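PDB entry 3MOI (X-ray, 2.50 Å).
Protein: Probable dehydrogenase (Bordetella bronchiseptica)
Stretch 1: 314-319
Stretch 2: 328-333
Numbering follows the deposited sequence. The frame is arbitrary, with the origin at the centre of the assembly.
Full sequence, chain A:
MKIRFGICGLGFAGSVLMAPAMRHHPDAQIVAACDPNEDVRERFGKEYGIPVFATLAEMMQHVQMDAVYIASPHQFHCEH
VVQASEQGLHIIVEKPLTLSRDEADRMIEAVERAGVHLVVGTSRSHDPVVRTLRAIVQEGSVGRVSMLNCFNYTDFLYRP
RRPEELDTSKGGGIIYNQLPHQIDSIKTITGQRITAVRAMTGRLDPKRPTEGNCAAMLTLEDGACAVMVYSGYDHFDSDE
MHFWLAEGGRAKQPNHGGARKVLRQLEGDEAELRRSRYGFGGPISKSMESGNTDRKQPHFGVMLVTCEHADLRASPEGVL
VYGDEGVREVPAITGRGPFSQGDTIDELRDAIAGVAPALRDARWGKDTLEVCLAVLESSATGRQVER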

ATOM      1  N   ALA A 314     -13.546  -0.379  -1.254  1.00 37.87           N
ATOM      2  CA  ALA A 314     -14.640   0.581  -1.319  1.00 38.09           C
ATOM      3  C   ALA A 314     -14.845   0.922  -2.769  1.00 39.00           C
ATOM      4  O   ALA A 314     -13.880   0.979  -3.508  1.00 39.64           O
ATOM      5  CB  ALA A 314     -14.344   1.829  -0.532  1.00 37.68           C
ATOM      6  N   SER A 315     -16.102   1.110  -3.170  1.00 39.44           N
ATOM      7  CA  SER A 315     -16.437   1.519  -4.520  1.00 39.87           C
ATOM      8  C   SER A 315     -17.239   2.807  -4.478  1.00 40.44           C
ATOM      9  O   SER A 315     -17.649   3.282  -3.394  1.00 40.50           O
ATOM     10  CB  SER A 315     -17.270   0.423  -5.176  1.00 40.06           C
ATOM     11  OG  SER A 315     -18.648   0.546  -4.843  1.00 41.75           O
ATOM     12  N   PRO A 316     -17.522   3.358  -5.650  1.00 40.38           N
ATOM     13  CA  PRO A 316     -18.416   4.516  -5.706  1.00 41.25           C
ATOM     14  C   PRO A 316     -19.849   4.258  -5.234  1.00 40.96           C
ATOM     15  O   PRO A 316     -20.545   5.191  -4.913  1.00 41.20           O
ATOM     16  CB  PRO A 316     -18.440   4.877  -7.207  1.00 41.39           C
ATOM     17  CG  PRO A 316     -17.375   4.076  -7.837  1.00 40.92           C
ATOM     18  CD  PRO A 316     -17.256   2.841  -6.988  1.00 40.84           C
ATOM     19  N   GLU A 317     -20.277   3.004  -5.206  1.00 41.07           N
ATOM     20  CA  GLU A 317     -21.633   2.651  -4.817  1.00 41.11           C
ATOM     21  C   GLU A 317     -21.694   1.809  -3.517  1.00 40.12           C
ATOM     22  O   GLU A 317     -22.771   1.583  -2.978  1.00 40.66           O
ATOM     23  CB  GLU A 317     -22.324   1.903  -5.979  1.00 41.37           C
ATOM     24  CG  GLU A 317     -23.441   2.694  -6.715  1.00 45.72           C
ATOM     25  CD  GLU A 317     -23.059   3.266  -8.115  1.00 51.01           C
ATOM     26  OE1 GLU A 317     -22.395   2.566  -8.954  1.00 49.66           O
ATOM     27  OE2 GLU A 317     -23.469   4.440  -8.363  1.00 54.76           O
ATOM     28  N   GLY A 318     -20.566   1.331  -3.003  1.00 38.57           N
ATOM     29  CA  GLY A 318     -20.635   0.406  -1.887  1.00 37.30           C
ATOM     30  C   GLY A 318     -19.331  -0.307  -1.740  1.00 37.22           C
ATOM     31  O   GLY A 318     -18.264   0.329  -1.734  1.00 37.99           O
ATOM     32  N   VAL A 319     -19.383  -1.626  -1.629  1.00 36.60           N
ATOM     33  CA  VAL A 319     -18.156  -2.388  -1.517  1.00 36.32           C
ATOM     34  C   VAL A 319     -18.017  -3.455  -2.588  1.00 36.68           C
ATOM     35  O   VAL A 319     -18.929  -4.262  -2.837  1.00 37.12           O
ATOM     36  CB  VAL A 319     -18.025  -3.059  -0.157  1.00 36.06           C
ATOM     37  CG1 VAL A 319     -16.820  -3.959  -0.172  1.00 34.85           C
ATOM     38  CG2 VAL A 319     -17.947  -1.976   1.000  1.00 35.83           C
ATOM     39  N   ARG A 328     -18.319  -9.394  -6.783  1.00 46.57           N
ATOM     40  CA  ARG A 328     -19.690  -8.903  -6.691  1.00 47.19           C
ATOM     41  C   ARG A 328     -19.687  -7.612  -5.860  1.00 46.22           C
ATOM     42  O   ARG A 328     -18.714  -7.338  -5.160  1.00 46.79           O
ATOM     43  CB  ARG A 328     -20.637  -9.964  -6.100  1.00 47.81           C
ATOM     44  CG  ARG A 328     -20.539 -10.130  -4.583  1.00 50.97           C
ATOM     45  CD  ARG A 328     -21.039 -11.516  -4.085  1.00 54.88           C
ATOM     46  NE  ARG A 328     -20.529 -11.809  -2.734  1.00 57.03           N
ATOM     47  CZ  ARG A 328     -21.081 -11.374  -1.591  1.00 58.19           C
ATOM     48  NH1 ARG A 328     -22.202 -10.628  -1.602  1.00 57.98           N
ATOM     49  NH2 ARG A 328     -20.506 -11.695  -0.426  1.00 55.88           N
ATOM     50  N   GLU A 329     -20.760  -6.827  -5.965  1.00 45.04           N
ATOM     51  CA  GLU A 329     -20.875  -5.498  -5.354  1.00 44.10           C
ATOM     52  C   GLU A 329     -21.968  -5.508  -4.282  1.00 43.08           C
ATOM     53  O   GLU A 329     -22.989  -6.166  -4.433  1.00 42.21           O
ATOM     54  CB  GLU A 329     -21.140  -4.402  -6.416  1.00 44.12           C
ATOM     55  CG  GLU A 329     -20.891  -2.938  -5.920  1.00 46.55           C
ATOM     56  CD  GLU A 329     -20.587  -1.918  -7.048  1.00 49.72           C
ATOM     57  OE1 GLU A 329     -20.872  -2.251  -8.231  1.00 52.11           O
ATOM     58  OE2 GLU A 329     -20.091  -0.786  -6.753  1.00 47.33           O
ATOM     59  N   VAL A 330     -21.713  -4.809  -3.173  1.00 42.37           N
ATOM     60  CA  VAL A 330     -22.695  -4.614  -2.110  1.00 41.55           C
ATOM     61  C   VAL A 330     -22.985  -3.130  -1.974  1.00 41.37           C
ATOM     62  O   VAL A 330     -22.094  -2.372  -1.692  1.00 41.80           O
ATOM     63  CB  VAL A 330     -22.154  -5.125  -0.765  1.00 41.34           C
ATOM     64  CG1 VAL A 330     -23.160  -4.814   0.395  1.00 39.79           C
ATOM     65  CG2 VAL A 330     -21.830  -6.610  -0.874  1.00 39.14           C
ATOM     66  N   PRO A 331     -24.231  -2.705  -2.172  1.00 41.61           N
ATOM     67  CA  PRO A 331     -24.521  -1.293  -1.932  1.00 41.74           C
ATOM     68  C   PRO A 331     -24.234  -0.795  -0.502  1.00 41.56           C
ATOM     69  O   PRO A 331     -24.375  -1.529   0.469  1.00 40.96           O
ATOM     70  CB  PRO A 331     -26.038  -1.203  -2.208  1.00 41.97           C
ATOM     71  CG  PRO A 331     -26.526  -2.593  -2.110  1.00 41.63           C
ATOM     72  CD  PRO A 331     -25.415  -3.387  -2.710  1.00 41.63           C
ATOM     73  N   ALA A 332     -23.847   0.463  -0.414  1.00 41.68           N
ATOM     74  CA  ALA A 332     -23.568   1.117   0.829  1.00 42.38           C
ATOM     75  C   ALA A 332     -24.798   1.223   1.735  1.00 43.70           C
ATOM     76  O   ALA A 332     -25.860   1.729   1.342  1.00 43.11           O
ATOM     77  CB  ALA A 332     -23.028   2.502   0.547  1.00 42.03           C
ATOM     78  N   ILE A 333     -24.635   0.778   2.967  1.00 45.28           N
ATOM     79  CA  ILE A 333     -25.674   0.937   3.946  1.00 46.80           C
ATOM     80  C   ILE A 333     -26.287   2.361   3.935  1.00 48.47           C
ATOM     81  O   ILE A 333     -25.584   3.353   4.056  1.00 48.38           O
ATOM     82  CB  ILE A 333     -25.220   0.487   5.330  1.00 46.85           C
ATOM     83  CG1 ILE A 333     -24.957  -1.049   5.288  1.00 46.48           C
ATOM     84  CG2 ILE A 333     -26.304   0.829   6.350  1.00 45.82           C
ATOM     85  CD1 ILE A 333     -24.317  -1.667   6.589  1.00 47.50           C
TER

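The two stretches run antiparallel, with strand residues Gly318 and Val319 lying against the strand that ends in Val330 and Pro331. Val319 and Val330 form a hydrogen-bonded pair, their CA atoms 5.1 Å apart: Val319 N donates to Val330 O at 2.8 Å, and Val330 N returns the bond to Val319 O at 2.9 Å, both with N-H...O angles of 160°. The next pair, Gly318 and Pro331, is of the non-hydrogen-bonded type, so the proline, which has no amide hydrogen to donate, costs the ladder nothing here. Beyond it, Ala332 N donates to Glu317 O at 3.0 Å. CA-H...O contacts supplement these bonds, the shortest joining Gly318 CA to Val330 O at 3.1 Å.

Such close backbone approach depends on glycine. At position 318 a CB would point toward the other stretch and lie 1.8 Å from Val330 O; the backbone angles, phi 163° and psi -131°, would also jam it against the carbonyl oxygen of Glu317.

Among the side chains, the main polar link joins Ser315 to Glu329. The CA-to-CB bond of Glu329 points sideways, but its extended chain, with chi1 and chi2 both t, brings the carboxylate nearer, and Ser315 OG donates to Glu329 OE2 at 2.7 Å. Ser315 OG also accepts from Glu317 N at 3.0 Å and, weakly, from Gly318 N at 2.8 Å. Together with the backbone bond from Ser315 N to Gly318 O (2.7 Å), these interactions tie the turn before the strand together and connect it to Glu329. Glu317 CB also packs 3.6 Å from Glu329 OE2, a contact through its aliphatic portion. Val319 and Val330, both in the t rotamer, place their side chains on the same face of the sheet without close contact, Val319 CB and Val330 CB being 4.7 Å apart.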